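Local structure of phosphoserine phosphatase (Thermococcus onnurineus, 4AP9) at residues L136-R139 and D140-E143; V50-L53 and D54-K58. The protein probably hydrolyses L-phosphoserine to L-serine, the last step of serine biosynthesis, as a magnesium-dependent phosphatase of the haloacid dehalogenase superfamily. All coordinates share one frame; numbering follows the deposited sequence.

In the fold
Going from the N terminus, the chain first meets interaction 2, where residues 50-58 leave the loop after helix 36-47 and start helix 52-62, in the helical region that is probably the cap of this haloacid dehalogenase fold. Interaction 1 comes much later: residues 136-143 run from the end of strand 130-135, an edge strand of the sheet within this chain, into helix 141-145. Both are local, a helix start and a loop-to-helix junction, and close no long loop; they follow in series without nesting or crossing. They meet in space through Leu136, which packs on Leu53 and Leu56, tying the helical region to the Rossmann-like core. The same sulfonate ligand lies between them, and both touch the third subunit.

Interaction 1: L136-R139 and D140-E143; sequences LRFR and DKGE. With 1PS (3-pyridinium-1-ylpropane-1-sulfonate), chain F.
Phe138 sets its ring edge against Asp140 and Lys141 where the loop after strand 130-135 enters helix 141-145, an N-capped helix start lining the ligand pocket in the Rossmann-like HAD core. Its CG sits between backbone N and carbonyl carbon (chi1 54°), which brings the ring edge-on to the Asp140 backbone, CD2 lying 3.4 Å from Asp140 O. Arg139, in the loop just before the N-cap, runs extended from CG to NE and lays CD against Glu143 CG at 3.5 Å; its NH1 makes a long salt bridge, 3.9 Å, to Glu143 OE2. Asp140 is the N-cap: its OD1 accepts from Glu143 N (2.8 Å), met from above the carboxylate plane. An alanine here would be likely to leave Glu143 N without its cap and to take from Lys164 the carboxylate it pairs with. Further out, Arg139 NE hydrogen-bonds to the backbone O of Asp170 of the third subunit, and Glu143 OE1 pairs with Lys146. Lys141, salt-bridged to Asp15, extends along the sulfonate with CG 3.4 Å from 1PS O1, consistent with the lysine of the HAD phosphate site. Its backbone N donates almost straight (176°) to 1PS O3, at 3.0 Å.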
ATOM      1  N   LEU A 136     -27.654  -4.320  -8.681  1.00 11.97           N
ATOM      2  CA  LEU A 136     -26.276  -4.687  -8.995  1.00 13.44           C
ATOM      3  C   LEU A 136     -25.501  -4.800  -7.696  1.00 15.81           C
ATOM      4  O   LEU A 136     -25.288  -3.807  -7.005  1.00 13.66           O
ATOM      5  CB  LEU A 136     -25.611  -3.632  -9.893  1.00 14.27           C
ATOM      6  CG  LEU A 136     -26.161  -3.407 -11.300  1.00 20.79           C
ATOM      7  CD1 LEU A 136     -25.341  -2.338 -12.017  1.00 20.92           C
ATOM      8  CD2 LEU A 136     -26.153  -4.698 -12.110  1.00 16.19           C
ATOM      9  N   ARG A 137     -25.098  -6.014  -7.353  1.00 12.08           N
ATOM     10  CA  ARG A 137     -24.596  -6.264  -6.004  1.00 14.95           C
ATOM     11  C   ARG A 137     -23.076  -6.334  -5.943  1.00 14.45           C
ATOM     12  O   ARG A 137     -22.484  -6.438  -4.861  1.00 14.28           O
ATOM     13  CB  ARG A 137     -25.254  -7.525  -5.460  1.00 14.73           C
ATOM     14  CG  ARG A 137     -26.780  -7.404  -5.488  1.00 15.22           C
ATOM     15  CD  ARG A 137     -27.478  -8.559  -4.804  1.00 14.94           C
ATOM     16  NE  ARG A 137     -27.128  -8.633  -3.389  1.00 20.33           N
ATOM     17  CZ  ARG A 137     -26.665  -9.730  -2.800  1.00 19.44           C
ATOM     18  NH1 ARG A 137     -26.507 -10.840  -3.502  1.00 19.40           N
ATOM     19  NH2 ARG A 137     -26.369  -9.721  -1.510  1.00 21.78           N
ATOM     20  N   PHE A 138     -22.456  -6.266  -7.116  1.00 11.93           N
ATOM     21  CA  PHE A 138     -21.012  -6.134  -7.247  1.00 15.16           C
ATOM     22  C   PHE A 138     -20.721  -5.455  -8.592  1.00 15.37           C
ATOM     23  O   PHE A 138     -21.540  -5.532  -9.511  1.00 14.92           O
ATOM     24  CB  PHE A 138     -20.310  -7.494  -7.123  1.00 13.63           C
ATOM     25  CG  PHE A 138     -20.826  -8.541  -8.074  1.00 13.94           C
ATOM     26  CD1 PHE A 138     -21.919  -9.314  -7.744  1.00 16.17           C
ATOM     27  CD2 PHE A 138     -20.213  -8.739  -9.300  1.00 15.94           C
ATOM     28  CE1 PHE A 138     -22.394 -10.270  -8.619  1.00 17.90           C
ATOM     29  CE2 PHE A 138     -20.678  -9.697 -10.183  1.00 17.31           C
ATOM     30  CZ  PHE A 138     -21.771 -10.462  -9.847  1.00 17.61           C
ATOM     31  N   ARG A 139     -19.590  -4.764  -8.698  1.00 14.95           N
ATOM     32  CA  ARG A 139     -19.302  -3.966  -9.891  1.00 15.22           C
ATOM     33  C   ARG A 139     -19.119  -4.877 -11.093  1.00 15.15           C
ATOM     34  O   ARG A 139     -19.693  -4.649 -12.160  1.00 15.53           O
ATOM     35  CB  ARG A 139     -18.028  -3.153  -9.683  1.00 16.88           C
ATOM     36  CG  ARG A 139     -17.663  -2.236 -10.840  1.00 19.13           C
ATOM     37  CD  ARG A 139     -16.315  -1.582 -10.543  1.00 23.38           C
ATOM     38  NE  ARG A 139     -15.973  -0.550 -11.509  1.00 32.58           N
ATOM     39  CZ  ARG A 139     -14.757  -0.390 -12.021  1.00 31.75           C
ATOM     40  NH1 ARG A 139     -13.771  -1.210 -11.664  1.00 35.66           N
ATOM     41  NH2 ARG A 139     -14.536   0.579 -12.901  1.00 32.81           N
ATOM     42  N   ASP A 140     -18.294  -5.899 -10.895  1.00 13.70           N
ATOM     43  CA  ASP A 140     -18.015  -6.940 -11.889  1.00 15.27           C
ATOM     44  C   ASP A 140     -17.331  -8.095 -11.152  1.00 15.52           C
ATOM     45  O   ASP A 140     -16.999  -7.969  -9.970  1.00 13.12           O
ATOM     46  CB  ASP A 140     -17.126  -6.420 -13.030  1.00 17.17           C
ATOM     47  CG  ASP A 140     -15.796  -5.840 -12.538  1.00 19.64           C
ATOM     48  OD1 ASP A 140     -14.972  -6.586 -11.972  1.00 17.75           O
ATOM     49  OD2 ASP A 140     -15.551  -4.635 -12.746  1.00 20.02           O
ATOM     50  N   LYS A 141     -17.119  -9.219 -11.833  1.00 14.27           N
ATOM     51  CA  LYS A 141     -16.607 -10.407 -11.149  1.00 16.05           C
ATOM     52  C   LYS A 141     -15.187 -10.258 -10.619  1.00 15.13           C
ATOM     53  O   LYS A 141     -14.858 -10.801  -9.560  1.00 16.22           O
ATOM     54  CB  LYS A 141     -16.747 -11.652 -12.027  1.00 14.35           C
ATOM     55  CG  LYS A 141     -18.205 -12.043 -12.235  1.00 14.28           C
ATOM     56  CD  LYS A 141     -18.408 -12.885 -13.484  1.00 14.39           C
ATOM     57  CE  LYS A 141     -19.899 -13.140 -13.717  1.00 15.01           C
ATOM     58  NZ  LYS A 141     -20.175 -13.907 -14.980  1.00 14.31           N
ATOM     59  N   GLY A 142     -14.346  -9.516 -11.331  1.00 15.54           N
ATOM     60  CA  GLY A 142     -13.029  -9.218 -10.810  1.00 14.79           C
ATOM     61  C   GLY A 142     -13.104  -8.428  -9.515  1.00 17.40           C
ATOM     62  O   GLY A 142     -12.385  -8.728  -8.547  1.00 13.35           O
ATOM     63  N   GLU A 143     -13.970  -7.412  -9.484  1.00 14.67           N
ATOM     64  CA  GLU A 143     -14.089  -6.594  -8.280  1.00 16.25           C
ATOM     65  C   GLU A 143     -14.571  -7.456  -7.132  1.00 15.35           C
ATOM     66  O   GLU A 143     -14.095  -7.327  -6.000  1.00 14.34           O
ATOM     67  CB  GLU A 143     -15.065  -5.428  -8.481  1.00 17.41           C
ATOM     68  CG  GLU A 143     -14.492  -4.263  -9.239  1.00 24.45           C
ATOM     69  CD  GLU A 143     -13.194  -3.762  -8.636  1.00 22.91           C
ATOM     70  OE1 GLU A 143     -13.205  -3.281  -7.485  1.00 23.61           O
ATOM     71  OE2 GLU A 143     -12.169  -3.853  -9.328  1.00 28.98           O
TER
HETATM   72  N1  1PS F 202     -18.014  -9.485 -19.558  1.00 27.75           N
HETATM   73  C1  1PS F 202     -17.732  -8.505 -20.425  1.00 24.45           C
HETATM   74  C2  1PS F 202     -17.513  -8.792 -21.766  1.00 20.19           C
HETATM   75  C3  1PS F 202     -18.093 -10.764 -19.955  1.00 21.24           C
HETATM   76  C4  1PS F 202     -17.871 -11.122 -21.278  1.00 22.45           C
HETATM   77  C5  1PS F 202     -17.580 -10.119 -22.212  1.00 23.04           C
HETATM   78  C6  1PS F 202     -18.269  -9.132 -18.184  1.00 25.47           C
HETATM   79  C7  1PS F 202     -18.394 -10.354 -17.333  1.00 25.00           C
HETATM   80  C8  1PS F 202     -19.605 -10.286 -16.441  1.00 24.81           C
HETATM   81  S1  1PS F 202     -19.227  -9.288 -15.028  1.00 27.59           S
HETATM   82  O1  1PS F 202     -20.088  -9.731 -13.917  1.00 26.37           O
HETATM   83  O2  1PS F 202     -19.558  -7.900 -15.295  1.00 26.43           O
HETATM   84  O3  1PS F 202     -17.818  -9.391 -14.781  1.00 22.59           O

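Interaction 2: V50-L53 and D54-K58. With 1PS (3-pyridinium-1-ylpropane-1-sulfonate), chain F.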
ATOM      1  N   VAL A  50     -20.295  -3.468 -27.473  1.00 16.55           N
ATOM      2  CA  VAL A  50     -20.848  -2.402 -26.658  1.00 16.18           C
ATOM      3  C   VAL A  50     -20.384  -2.638 -25.227  1.00 18.79           C
ATOM      4  O   VAL A  50     -20.064  -3.768 -24.856  1.00 19.95           O
ATOM      5  CB  VAL A  50     -22.385  -2.389 -26.704  1.00 15.66           C
ATOM      6  CG1 VAL A  50     -22.882  -2.069 -28.108  1.00 19.12           C
ATOM      7  CG2 VAL A  50     -22.922  -3.729 -26.244  1.00 18.40           C
ATOM      8  N   GLU A  51     -20.329  -1.579 -24.427  1.00 16.38           N
ATOM      9  CA  GLU A  51     -19.909  -1.730 -23.031  1.00 17.93           C
ATOM     10  C   GLU A  51     -20.842  -2.671 -22.271  1.00 16.39           C
ATOM     11  O   GLU A  51     -22.047  -2.690 -22.505  1.00 18.72           O
ATOM     12  CB  GLU A  51     -19.836  -0.375 -22.336  1.00 18.71           C
ATOM     13  CG  GLU A  51     -18.714   0.489 -22.866  1.00 20.80           C
ATOM     14  CD  GLU A  51     -17.382  -0.244 -22.838  1.00 26.73           C
ATOM     15  OE1 GLU A  51     -17.009  -0.766 -21.763  1.00 31.31           O
ATOM     16  OE2 GLU A  51     -16.722  -0.326 -23.893  1.00 32.25           O
ATOM     17  N   TRP A  52     -20.292  -3.450 -21.354  1.00 17.22           N
ATOM     18  CA  TRP A  52     -21.101  -4.492 -20.725  1.00 17.20           C
ATOM     19  C   TRP A  52     -22.294  -3.940 -19.949  1.00 19.02           C
ATOM     20  O   TRP A  52     -23.418  -4.434 -20.097  1.00 16.62           O
ATOM     21  CB  TRP A  52     -20.266  -5.400 -19.823  1.00 19.65           C
ATOM     22  CG  TRP A  52     -21.096  -6.470 -19.184  1.00 18.93           C
ATOM     23  CD1 TRP A  52     -21.587  -6.487 -17.903  1.00 18.29           C
ATOM     24  CD2 TRP A  52     -21.561  -7.678 -19.801  1.00 21.56           C
ATOM     25  NE1 TRP A  52     -22.310  -7.634 -17.688  1.00 19.38           N
ATOM     26  CE2 TRP A  52     -22.307  -8.383 -18.846  1.00 19.42           C
ATOM     27  CE3 TRP A  52     -21.394  -8.237 -21.079  1.00 19.41           C
ATOM     28  CZ2 TRP A  52     -22.899  -9.619 -19.109  1.00 19.11           C
ATOM     29  CZ3 TRP A  52     -21.990  -9.461 -21.347  1.00 19.06           C
ATOM     30  CH2 TRP A  52     -22.732 -10.138 -20.367  1.00 18.81           C
ATOM     31  N   LEU A  53     -22.058  -2.926 -19.117  1.00 17.69           N
ATOM     32  CA  LEU A  53     -23.141  -2.379 -18.315  1.00 17.95           C
ATOM     33  C   LEU A  53     -24.192  -1.733 -19.201  1.00 17.16           C
ATOM     34  O   LEU A  53     -25.386  -1.844 -18.937  1.00 17.27           O
ATOM     35  CB  LEU A  53     -22.619  -1.372 -17.290  1.00 18.84           C
ATOM     36  CG  LEU A  53     -23.713  -0.735 -16.436  1.00 18.21           C
ATOM     37  CD1 LEU A  53     -24.385  -1.786 -15.537  1.00 15.60           C
ATOM     38  CD2 LEU A  53     -23.130   0.374 -15.594  1.00 20.68           C
ATOM     39  N   ASP A  54     -23.747  -1.042 -20.245  1.00 19.75           N
ATOM     40  CA  ASP A  54     -24.677  -0.447 -21.203  1.00 19.43           C
ATOM     41  C   ASP A  54     -25.611  -1.521 -21.753  1.00 18.72           C
ATOM     42  O   ASP A  54     -26.833  -1.362 -21.743  1.00 19.51           O
ATOM     43  CB  ASP A  54     -23.911   0.245 -22.336  1.00 21.97           C
ATOM     44  CG  ASP A  54     -24.833   0.871 -23.370  1.00 28.48           C
ATOM     45  OD1 ASP A  54     -25.939   1.300 -22.999  1.00 27.21           O
ATOM     46  OD2 ASP A  54     -24.453   0.923 -24.561  1.00 32.35           O
ATOM     47  N   SER A  55     -25.031  -2.624 -22.211  1.00 17.41           N
ATOM     48  CA  SER A  55     -25.817  -3.718 -22.766  1.00 17.58           C
ATOM     49  C   SER A  55     -26.745  -4.362 -21.726  1.00 16.79           C
ATOM     50  O   SER A  55     -27.908  -4.658 -22.013  1.00 17.91           O
ATOM     51  CB  SER A  55     -24.901  -4.774 -23.365  1.00 18.58           C
ATOM     52  OG  SER A  55     -25.667  -5.705 -24.100  1.00 22.59           O
ATOM     53  N   LEU A  56     -26.228  -4.569 -20.522  1.00 16.24           N
ATOM     54  CA  LEU A  56     -27.014  -5.186 -19.455  1.00 14.89           C
ATOM     55  C   LEU A  56     -28.242  -4.355 -19.118  1.00 16.36           C
ATOM     56  O   LEU A  56     -29.352  -4.877 -19.029  1.00 16.33           O
ATOM     57  CB  LEU A  56     -26.159  -5.379 -18.197  1.00 15.24           C
ATOM     58  CG  LEU A  56     -26.851  -5.965 -16.969  1.00 14.64           C
ATOM     59  CD1 LEU A  56     -27.577  -7.261 -17.353  1.00 16.06           C
ATOM     60  CD2 LEU A  56     -25.842  -6.210 -15.841  1.00 14.02           C
ATOM     61  N   LEU A  57     -28.056  -3.050 -18.941  1.00 16.06           N
ATOM     62  CA  LEU A  57     -29.185  -2.220 -18.536  1.00 17.50           C
ATOM     63  C   LEU A  57     -30.203  -2.078 -19.658  1.00 17.00           C
ATOM     64  O   LEU A  57     -31.394  -1.907 -19.401  1.00 18.36           O
ATOM     65  CB  LEU A  57     -28.724  -0.852 -18.043  1.00 16.88           C
ATOM     66  CG  LEU A  57     -27.873  -0.914 -16.775  1.00 20.50           C
ATOM     67  CD1 LEU A  57     -27.605   0.489 -16.270  1.00 21.55           C
ATOM     68  CD2 LEU A  57     -28.566  -1.770 -15.692  1.00 19.14           C
ATOM     69  N   LYS A  58     -29.743  -2.148 -20.905  1.00 15.01           N
ATOM     70  CA  LYS A  58     -30.680  -2.142 -22.036  1.00 16.45           C
ATOM     71  C   LYS A  58     -31.536  -3.414 -22.066  1.00 18.79           C
ATOM     72  O   LYS A  58     -32.728  -3.371 -22.389  1.00 15.85           O
ATOM     73  CB  LYS A  58     -29.948  -1.963 -23.374  1.00 17.37           C
ATOM     74  CG  LYS A  58     -29.476  -0.536 -23.661  1.00 22.57           C
ATOM     75  CD  LYS A  58     -28.846  -0.434 -25.051  1.00 22.02           C
ATOM     76  CE  LYS A  58     -28.811   1.018 -25.555  1.00 27.44           C
ATOM     77  NZ  LYS A  58     -28.222   1.987 -24.583  1.00 26.64           N
TER
HETATM   78  N1  1PS F 202     -18.014  -9.485 -19.558  1.00 27.75           N
HETATM   79  C1  1PS F 202     -17.732  -8.505 -20.425  1.00 24.45           C
HETATM   80  C2  1PS F 202     -17.513  -8.792 -21.766  1.00 20.19           C
HETATM   81  C3  1PS F 202     -18.093 -10.764 -19.955  1.00 21.24           C
HETATM   82  C4  1PS F 202     -17.871 -11.122 -21.278  1.00 22.45           C
HETATM   83  C5  1PS F 202     -17.580 -10.119 -22.212  1.00 23.04           C
HETATM   84  C6  1PS F 202     -18.269  -9.132 -18.184  1.00 25.47           C
HETATM   85  C7  1PS F 202     -18.394 -10.354 -17.333  1.00 25.00           C
HETATM   86  C8  1PS F 202     -19.605 -10.286 -16.441  1.00 24.81           C
HETATM   87  S1  1PS F 202     -19.227  -9.288 -15.028  1.00 27.59           S
HETATM   88  O1  1PS F 202     -20.088  -9.731 -13.917  1.00 26.37           O
HETATM   89  O2  1PS F 202     -19.558  -7.900 -15.295  1.00 26.43           O
HETATM   90  O3  1PS F 202     -17.818  -9.391 -14.781  1.00 22.59           O
HETATM   91  O   HOH W   1     -21.133   0.769 -25.469  1.00 24.77           O
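The first turns of helix 52-62 make up this contact, with Glu51 at the N-cap position and Trp52 as one wall of the ligand pocket. Three successive i to i+4 bonds set the helix going: Ser55 N to Glu51 O at 3.0 Å, Leu56 N to Trp52 O and Leu57 N to Leu53 O. Ahead of the first turn, Val50 packs CG2 against Ser55 CB at 3.6 Å, an apolar branch beside a small side chain whose hydroxyl bonds to Leu41 O of helix 36-47. A water accepts from Glu51 N (2.7 Å) and gives a weak bond to Asp54 OD2, while the other carboxylate oxygen, OD1, receives Lys58 NZ at 2.9 Å through its syn lone pair. The i to i+4 spacing suits such an Asp-Lys pair, with Lys58 exposed. On a different side, Leu53 CD1 meets Leu57 CG at 3.8 Å, leucines being apt where the helix packs on Leu184 and Phe195 of the third subunit. Trp52, with CG anti to its backbone N (chi1 -180°), lays its indole alongside the helix, NE1 4.2 Å from Leu56 CD2, with one face to 1PS. C6 of the ligand, next to the pyridinium nitrogen, lies 3.9 Å above that plane and offset toward the rim. A broad, electron-rich ring suits a cationic pyridinium, and Arg59 makes a cation-pi contact with the same indole. Thus the N-terminal turn of a helix presents an aromatic wall to the ligand, consistent with the helical cap of a HAD phosphatase closing over the pocket of the core.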